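Local coordinates for protein pyruvate synthase subunit PorC (Thermotoga maritima MSB8, PDB 2RAA) that serves as the gamma chain of a heterotetrameric pyruvate synthase, which converts pyruvate and CoA to acetyl-CoA and CO2 while reducing ferredoxin, at residues I22-R27 with P152-L157; S34-L39 with V50-E55; V88-E93 with P98-G103. All coordinates share one frame; numbering follows the deposited sequence.

Contact 1. Residues I22-R27 with P152-L157; sequences IRWHGR and PMLGAL
A chi1 of -61° in Trp24 places CG beside the backbone N and opposite the carbonyl carbon, which swings the benzo end of the indole round to helix 150-161, although CB itself does not point that way. In Leu157, CG anti to N (chi1 -171°) points the branch at the sheet, and chi2 then turns CD2 to the six-membered part of that ring. The closest pair is Trp24 CZ2 with Leu157 CD2, at 3.7 Å, and Trp24 CH2 lies 4.0 Å from the same methyl carbon. Leu154 CG stands at the indole edge, near the ring plane, 4.4 Å from Trp24 CH2. Ile22 CD1 completes the apolar row more loosely, 4.5 Å from Leu157 CD2. This is the sheet-helix layering of an open alpha/beta fold: strand 19-27 lies inside the mixed sheet, and segments 22-27 and 152-157 run roughly antiparallel, their axes 12.5 Å apart at closest. Helix 32-45 flanks the junction through Ala35 and Leu39. Within the sheet, the indole NE1 donates to Asn69 OD1. Alternate strand residues face the other way: Arg23 NE gives a bent hydrogen bond (2.9 Å, 132°) to His25 NE2, arriving in the imidazole plane but tilted from the guanidinium plane.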
loop_
_atom_site.group_PDB
_atom_site.type_symbol
_atom_site.label_atom_id
_atom_site.label_comp_id
_atom_site.label_asym_id
_atom_site.label_seq_id
_atom_site.Cartn_x
_atom_site.Cartn_y
_atom_site.Cartn_z
ATOM N N ILE A 22 7.316 -4.367 -4.406
ATOM C CA ILE A 22 6.657 -3.240 -3.795
ATOM C C ILE A 22 7.353 -2.847 -2.487
ATOM O O ILE A 22 7.644 -3.696 -1.676
ATOM C CB ILE A 22 5.234 -3.635 -3.424
ATOM C CG1 ILE A 22 4.467 -4.092 -4.695
ATOM C CG2 ILE A 22 4.544 -2.459 -2.726
ATOM C CD1 ILE A 22 3.382 -5.100 -4.426
ATOM N N ARG A 23 7.622 -1.569 -2.277
ATOM C CA ARG A 23 8.300 -1.136 -1.056
ATOM C C ARG A 23 7.409 -0.131 -0.368
ATOM O O ARG A 23 6.975 0.820 -0.977
ATOM C CB ARG A 23 9.643 -0.497 -1.357
ATOM C CG ARG A 23 10.414 -0.063 -0.101
ATOM C CD ARG A 23 11.787 0.457 -0.508
ATOM N NE ARG A 23 11.691 1.744 -1.169
ATOM C CZ ARG A 23 12.614 2.259 -1.965
ATOM N NH1 ARG A 23 13.725 1.595 -2.274
ATOM N NH2 ARG A 23 12.396 3.448 -2.483
ATOM N N TRP A 24 7.140 -0.364 0.900
ATOM C CA TRP A 24 6.189 0.450 1.639
ATOM C C TRP A 24 6.934 1.318 2.571
ATOM O O TRP A 24 7.916 0.849 3.153
ATOM C CB TRP A 24 5.323 -0.410 2.564
ATOM C CG TRP A 24 4.514 -1.401 1.902
ATOM C CD1 TRP A 24 4.957 -2.532 1.326
ATOM C CD2 TRP A 24 3.076 -1.419 1.799
ATOM N NE1 TRP A 24 3.900 -3.259 0.848
ATOM C CE2 TRP A 24 2.736 -2.580 1.087
ATOM C CE3 TRP A 24 2.061 -0.545 2.199
ATOM C CZ2 TRP A 24 1.414 -2.906 0.770
ATOM C CZ3 TRP A 24 0.743 -0.857 1.893
ATOM C CH2 TRP A 24 0.426 -2.021 1.179
ATOM N N HIS A 25 6.413 2.528 2.801
ATOM C CA HIS A 25 6.979 3.449 3.786
ATOM C C HIS A 25 5.858 3.958 4.669
ATOM O O HIS A 25 4.873 4.492 4.193
ATOM C CB HIS A 25 7.672 4.609 3.117
ATOM C CG HIS A 25 8.815 4.192 2.258
ATOM N ND1 HIS A 25 10.125 4.250 2.685
ATOM C CD2 HIS A 25 8.843 3.679 1.004
ATOM C CE1 HIS A 25 10.913 3.805 1.721
ATOM N NE2 HIS A 25 10.161 3.445 0.693
ATOM N N GLY A 26 6.024 3.753 5.960
ATOM C CA GLY A 26 5.079 4.186 6.948
ATOM C C GLY A 26 5.857 4.306 8.238
ATOM O O GLY A 26 7.062 4.064 8.261
ATOM N N ARG A 27 5.149 4.691 9.292
ATOM C CA ARG A 27 5.700 4.815 10.636
ATOM C C ARG A 27 5.108 3.698 11.489
ATOM O O ARG A 27 3.929 3.313 11.299
ATOM C CB ARG A 27 5.286 6.153 11.265
ATOM C CG ARG A 27 5.750 7.425 10.546
ATOM C CD ARG A 27 5.307 8.722 11.289
ATOM N NE ARG A 27 5.755 9.932 10.585
ATOM C CZ ARG A 27 7.004 10.401 10.612
ATOM N NH1 ARG A 27 7.960 9.799 11.310
ATOM N NH2 ARG A 27 7.313 11.486 9.929
ATOM N N PRO A 152 -7.412 0.820 2.918
ATOM C CA PRO A 152 -7.635 1.524 1.657
ATOM C C PRO A 152 -6.385 1.625 0.789
ATOM O O PRO A 152 -6.482 1.614 -0.443
ATOM C CB PRO A 152 -8.104 2.910 2.112
ATOM C CG PRO A 152 -8.681 2.690 3.487
ATOM C CD PRO A 152 -7.732 1.668 4.085
HETATM N N MSE A 153 -5.204 1.727 1.387
HETATM C CA MSE A 153 -3.976 1.767 0.575
HETATM C C MSE A 153 -3.790 0.432 -0.160
HETATM O O MSE A 153 -3.378 0.382 -1.332
HETATM C CB MSE A 153 -2.765 2.122 1.411
HETATM C CG MSE A 153 -2.764 3.557 1.889
HETATM SE SE MSE A 153 -2.693 4.872 0.494
HETATM C CE MSE A 153 -0.725 4.843 0.154
ATOM N N LEU A 154 -4.115 -0.662 0.511
ATOM C CA LEU A 154 -4.102 -1.944 -0.188
ATOM C C LEU A 154 -5.031 -1.955 -1.364
ATOM O O LEU A 154 -4.689 -2.455 -2.423
ATOM C CB LEU A 154 -4.539 -3.061 0.746
ATOM C CG LEU A 154 -3.463 -3.982 1.228
ATOM C CD1 LEU A 154 -4.143 -4.947 2.138
ATOM C CD2 LEU A 154 -2.887 -4.658 0.001
ATOM N N GLY A 155 -6.253 -1.497 -1.169
ATOM C CA GLY A 155 -7.215 -1.464 -2.267
ATOM C C GLY A 155 -6.746 -0.589 -3.409
ATOM O O GLY A 155 -6.807 -0.963 -4.584
ATOM N N ALA A 156 -6.278 0.594 -3.082
ATOM C CA ALA A 156 -5.602 1.467 -4.065
ATOM C C ALA A 156 -4.510 0.735 -4.810
ATOM O O ALA A 156 -4.414 0.826 -6.016
ATOM C CB ALA A 156 -5.033 2.679 -3.412
ATOM N N LEU A 157 -3.684 -0.002 -4.081
ATOM C CA LEU A 157 -2.579 -0.760 -4.684
ATOM C C LEU A 157 -3.028 -1.776 -5.707
ATOM O O LEU A 157 -2.421 -1.926 -6.781
ATOM C CB LEU A 157 -1.835 -1.509 -3.586
ATOM C CG LEU A 157 -0.512 -2.192 -3.946
ATOM C CD1 LEU A 157 0.516 -1.237 -4.598
ATOM C CD2 LEU A 157 -0.026 -2.796 -2.676
#

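Contact 2. Residues S34-L39 with V50-E55; sequences SASQML and VQAFPE
Helix-on-edge-strand packing describes this contact, in which one face of helix 32-45 rests on strand 50-55, the outermost strand of the mixed sheet within this chain. The two elements follow each other in the chain and come near at a single point, where the CA atoms of Gln37 and Ala52 are 6.2 Å apart. The Ala52 methyl points toward the helix and receives both helix side chains. Ser36 OG, swung anti to the backbone N (chi1 176°), lies against the side of this methyl, 3.9 Å from Ala52 CB. In Gln37 the bend at chi2 (-75°) carries the amide across toward the strand, NE2 first, and NE2 flanks the methyl 3.9 Å from Ala52 CB, roughly at right angles to the approach of Ser36 OG. NE2 also lies 3.6 Å from Ala52 O, a long approach that does not amount to a hydrogen bond. Around the methyl, Ala40 of the helix and Asn69 of strand 64-72 supply further packing. Although Ser36 and Gln37 bring polar groups to the strand, the two segments thus meet by van der Waals contact alone, while the helix is tied to the sheet by the bond from Asn69 ND2 to Ser36 O.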
loop_
_atom_site.group_PDB
_atom_site.type_symbol
_atom_site.label_atom_id
_atom_site.label_comp_id
_atom_site.label_asym_id
_atom_site.label_seq_id
_atom_site.Cartn_x
_atom_site.Cartn_y
_atom_site.Cartn_z
ATOM N N SER A 34 1.404 -5.158 8.450
ATOM C CA SER A 34 0.210 -5.988 8.273
ATOM C C SER A 34 -0.330 -5.960 6.853
ATOM O O SER A 34 -0.768 -6.991 6.345
ATOM C CB SER A 34 -0.892 -5.572 9.258
ATOM O OG SER A 34 -1.023 -4.166 9.277
ATOM N N ALA A 35 -0.295 -4.791 6.204
ATOM C CA ALA A 35 -0.837 -4.642 4.852
ATOM C C ALA A 35 0.010 -5.447 3.876
ATOM O O ALA A 35 -0.507 -6.148 2.993
ATOM C CB ALA A 35 -0.874 -3.165 4.463
ATOM N N SER A 36 1.318 -5.311 4.052
ATOM C CA SER A 36 2.313 -6.081 3.368
ATOM C C SER A 36 2.046 -7.586 3.559
ATOM O O SER A 36 1.980 -8.344 2.583
ATOM C CB SER A 36 3.666 -5.689 3.921
ATOM O OG SER A 36 4.663 -6.484 3.358
ATOM N N GLN A 37 1.848 -8.019 4.803
ATOM C CA GLN A 37 1.568 -9.429 5.059
ATOM C C GLN A 37 0.361 -9.894 4.306
ATOM O O GLN A 37 0.397 -10.924 3.645
ATOM C CB GLN A 37 1.358 -9.708 6.547
ATOM C CG GLN A 37 2.671 -9.864 7.329
ATOM C CD GLN A 37 3.330 -11.207 7.048
ATOM O OE1 GLN A 37 2.781 -12.274 7.407
ATOM N NE2 GLN A 37 4.504 -11.172 6.390
HETATM N N MSE A 38 -0.700 -9.107 4.383
HETATM C CA MSE A 38 -2.001 -9.453 3.811
HETATM C C MSE A 38 -1.963 -9.608 2.305
HETATM O O MSE A 38 -2.603 -10.486 1.715
HETATM C CB MSE A 38 -2.997 -8.349 4.193
HETATM C CG MSE A 38 -4.427 -8.801 4.229
HETATM SE SE MSE A 38 -5.661 -7.379 4.702
HETATM C CE MSE A 38 -4.611 -6.194 5.886
ATOM N N LEU A 39 -1.180 -8.744 1.676
ATOM C CA LEU A 39 -1.043 -8.786 0.259
ATOM C C LEU A 39 -0.346 -10.106 -0.048
ATOM O O LEU A 39 -0.833 -10.906 -0.834
ATOM C CB LEU A 39 -0.220 -7.596 -0.198
ATOM C CG LEU A 39 0.167 -7.637 -1.654
ATOM C CD1 LEU A 39 -1.096 -7.774 -2.511
ATOM C CD2 LEU A 39 0.952 -6.375 -1.953
ATOM N N VAL A 50 5.872 -15.915 -2.975
ATOM C CA VAL A 50 5.850 -14.614 -2.300
ATOM C C VAL A 50 6.861 -14.476 -1.186
ATOM O O VAL A 50 7.292 -15.442 -0.581
ATOM C CB VAL A 50 4.477 -14.330 -1.699
ATOM C CG1 VAL A 50 3.443 -14.363 -2.803
ATOM C CG2 VAL A 50 4.155 -15.338 -0.608
ATOM N N GLN A 51 7.243 -13.244 -0.945
ATOM C CA GLN A 51 8.057 -12.904 0.193
ATOM C C GLN A 51 7.569 -11.566 0.692
ATOM O O GLN A 51 7.104 -10.727 -0.103
ATOM C CB GLN A 51 9.499 -12.814 -0.235
ATOM C CG GLN A 51 10.430 -12.542 0.904
ATOM C CD GLN A 51 11.824 -12.297 0.439
ATOM O OE1 GLN A 51 12.059 -11.422 -0.386
ATOM N NE2 GLN A 51 12.767 -13.057 0.973
ATOM N N ALA A 52 7.702 -11.361 1.997
ATOM C CA ALA A 52 7.267 -10.149 2.666
ATOM C C ALA A 52 7.888 -10.043 4.033
ATOM O O ALA A 52 7.738 -10.952 4.847
ATOM C CB ALA A 52 5.785 -10.175 2.824
ATOM N N PHE A 53 8.553 -8.939 4.327
ATOM C CA PHE A 53 9.091 -8.749 5.663
ATOM C C PHE A 53 9.170 -7.265 5.928
ATOM O O PHE A 53 9.066 -6.484 4.996
ATOM C CB PHE A 53 10.485 -9.329 5.727
ATOM C CG PHE A 53 11.345 -8.878 4.593
ATOM C CD1 PHE A 53 11.243 -9.499 3.345
ATOM C CD2 PHE A 53 12.213 -7.797 4.745
ATOM C CE1 PHE A 53 12.026 -9.073 2.260
ATOM C CE2 PHE A 53 12.997 -7.362 3.680
ATOM C CZ PHE A 53 12.900 -8.002 2.424
ATOM N N PRO A 54 9.353 -6.874 7.196
ATOM C CA PRO A 54 9.600 -5.489 7.530
ATOM C C PRO A 54 11.075 -5.207 7.778
ATOM O O PRO A 54 11.878 -6.125 7.801
ATOM C CB PRO A 54 8.799 -5.304 8.832
ATOM C CG PRO A 54 8.571 -6.737 9.382
ATOM C CD PRO A 54 9.258 -7.685 8.421
ATOM N N GLU A 55 11.406 -3.923 7.915
ATOM C CA GLU A 55 12.725 -3.449 8.361
ATOM C C GLU A 55 12.527 -2.225 9.266
ATOM O O GLU A 55 12.154 -1.150 8.793
ATOM C CB GLU A 55 13.665 -3.104 7.197
ATOM C CG GLU A 55 14.473 -4.299 6.646
ATOM C CD GLU A 55 15.536 -3.893 5.613
ATOM O OE1 GLU A 55 15.783 -2.665 5.472
ATOM O OE2 GLU A 55 16.114 -4.800 4.942
#

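Contact 3. Residues V88-E93 with P98-G103; sequences VVVIDE and PAIVEG
The flat group presented to the strand is the peptide carbonyl of Ile100, with Val88 at the oxygen end: Val88 CG1 lies 3.4 Å from Ile100 O, and the C=O...CG1 angle is about 153°, so the carbonyl points almost straight at the methyl carbon. Val88 CG2 is a looser neighbour of that oxygen, at 4.0 Å. The carbonyl is nevertheless satisfied, because Arg23 NH2 donates to Ile100 O and also to Glu102 O, drawing this turn against the adjacent strand 19-27. Two residues along, the partner changes from carbonyl to side chain. With CG1 anti to the backbone N (chi1 174°), Val90 turns CG2, not CG1, to the CG2 methyl of Ile100, on which it packs obliquely at 4.0 Å. Ile100 CD1 also abuts the imidazole of His25, so its side chain is wedged between residues of two strands. Val101 N bonds to Pro98 O, at 3.3 Å, within the short 3-10 segment that carries Ile100. Val88 and Val90 turn toward this segment, while Val89 between them packs on helix 150-161 across the sheet. The geometry is that of a connection between neighbouring parallel strands, 87-90 and 109-113, in which a 3-10 turn stands where a beta-alpha-beta unit would place a helix.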
loop_
_atom_site.group_PDB
_atom_site.type_symbol
_atom_site.label_atom_id
_atom_site.label_comp_id
_atom_site.label_asym_id
_atom_site.label_seq_id
_atom_site.Cartn_x
_atom_site.Cartn_y
_atom_site.Cartn_z
ATOM N N VAL A 88 6.310 2.122 -5.072
ATOM C CA VAL A 88 6.638 2.653 -3.744
ATOM C C VAL A 88 5.336 3.175 -3.210
ATOM O O VAL A 88 4.627 3.885 -3.911
ATOM C CB VAL A 88 7.741 3.776 -3.798
ATOM C CG1 VAL A 88 7.874 4.477 -2.473
ATOM C CG2 VAL A 88 9.111 3.170 -4.210
ATOM N N VAL A 89 5.030 2.802 -1.966
ATOM C CA VAL A 89 3.762 3.095 -1.322
ATOM C C VAL A 89 4.084 3.865 -0.064
ATOM O O VAL A 89 4.828 3.392 0.772
ATOM C CB VAL A 89 3.010 1.802 -0.927
ATOM C CG1 VAL A 89 1.719 2.119 -0.231
ATOM C CG2 VAL A 89 2.758 0.930 -2.136
ATOM N N VAL A 90 3.563 5.075 0.053
ATOM C CA VAL A 90 3.879 5.931 1.187
ATOM C C VAL A 90 2.572 6.201 1.910
ATOM O O VAL A 90 1.742 6.948 1.448
ATOM C CB VAL A 90 4.597 7.232 0.721
ATOM C CG1 VAL A 90 4.794 8.196 1.870
ATOM C CG2 VAL A 90 5.948 6.878 0.081
ATOM N N ILE A 91 2.390 5.574 3.056
ATOM C CA ILE A 91 1.129 5.662 3.741
ATOM C C ILE A 91 1.076 6.832 4.706
ATOM O O ILE A 91 0.032 7.038 5.360
ATOM C CB ILE A 91 0.744 4.315 4.456
ATOM C CG1 ILE A 91 1.613 4.022 5.669
ATOM C CG2 ILE A 91 0.795 3.148 3.470
ATOM C CD1 ILE A 91 1.123 2.836 6.439
ATOM N N ASP A 92 2.180 7.586 4.813
ATOM C CA ASP A 92 2.202 8.822 5.624
ATOM C C ASP A 92 2.885 9.938 4.845
ATOM O O ASP A 92 4.107 9.914 4.730
ATOM C CB ASP A 92 2.917 8.570 6.940
ATOM C CG ASP A 92 3.007 9.815 7.803
ATOM O OD1 ASP A 92 2.742 10.937 7.323
ATOM O OD2 ASP A 92 3.336 9.664 8.982
ATOM N N GLU A 93 2.117 10.914 4.335
ATOM C CA GLU A 93 2.672 11.949 3.410
ATOM C C GLU A 93 3.912 12.632 3.971
ATOM O O GLU A 93 4.806 13.071 3.265
ATOM C CB GLU A 93 1.617 13.000 3.026
ATOM C CG GLU A 93 0.952 13.723 4.195
ATOM C CD GLU A 93 0.135 14.941 3.762
ATOM O OE1 GLU A 93 -0.923 14.793 3.052
ATOM O OE2 GLU A 93 0.565 16.054 4.168
ATOM N N PRO A 98 13.023 12.747 -1.505
ATOM C CA PRO A 98 13.623 12.087 -2.669
ATOM C C PRO A 98 14.296 10.739 -2.341
ATOM O O PRO A 98 14.427 9.894 -3.226
ATOM C CB PRO A 98 14.643 13.119 -3.165
ATOM C CG PRO A 98 14.995 13.914 -1.948
ATOM C CD PRO A 98 13.724 13.995 -1.149
ATOM N N ALA A 99 14.708 10.542 -1.087
ATOM C CA ALA A 99 15.281 9.271 -0.639
ATOM C C ALA A 99 14.254 8.138 -0.714
ATOM O O ALA A 99 14.597 6.977 -0.948
ATOM C CB ALA A 99 15.780 9.404 0.791
ATOM N N ILE A 100 12.989 8.503 -0.525
ATOM C CA ILE A 100 11.882 7.545 -0.458
ATOM C C ILE A 100 11.586 6.959 -1.831
ATOM O O ILE A 100 10.866 5.979 -1.934
ATOM C CB ILE A 100 10.593 8.232 0.159
ATOM C CG1 ILE A 100 10.081 7.446 1.359
ATOM C CG2 ILE A 100 9.506 8.524 -0.881
ATOM C CD1 ILE A 100 11.060 7.539 2.566
ATOM N N VAL A 101 12.155 7.561 -2.874
ATOM C CA VAL A 101 11.892 7.179 -4.257
ATOM C C VAL A 101 13.128 6.555 -4.941
ATOM O O VAL A 101 13.126 6.270 -6.140
ATOM C CB VAL A 101 11.314 8.399 -5.002
ATOM C CG1 VAL A 101 11.599 8.344 -6.486
ATOM C CG2 VAL A 101 9.808 8.531 -4.713
ATOM N N GLU A 102 14.155 6.272 -4.144
ATOM C CA GLU A 102 15.360 5.632 -4.646
ATOM C C GLU A 102 15.078 4.269 -5.253
ATOM O O GLU A 102 14.385 3.455 -4.657
ATOM C CB GLU A 102 16.392 5.493 -3.525
ATOM C CG GLU A 102 17.108 6.804 -3.226
ATOM C CD GLU A 102 18.255 6.650 -2.234
ATOM O OE1 GLU A 102 18.159 5.771 -1.345
ATOM O OE2 GLU A 102 19.243 7.424 -2.340
ATOM N N GLY A 103 15.612 4.020 -6.446
ATOM C CA GLY A 103 15.419 2.739 -7.127
ATOM C C GLY A 103 14.123 2.610 -7.912
ATOM O O GLY A 103 13.923 1.626 -8.643
#

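In the fold
The three contacts dress one mixed sheet at different depths. Contact 1 lies at the centre of the chain and is fully buried and apolar across its segments. Contact 2 is its lateral extension toward the sheet edge: Leu39 meets both Ile22 and Leu157, yet its own helix-strand interface is partly buried and more polar. Contact 3 works on the opposite face, through strand 87-90, the neighbour of 19-27; its strand side is buried but its turn partly exposed, and it mixes methyl packing with a carbonyl-methyl contact. It joins contact 1 by polar links, including the Arg27-Asp92 salt bridge. Contacts 2 and 3 do not touch, their centres lying about 17 Å apart.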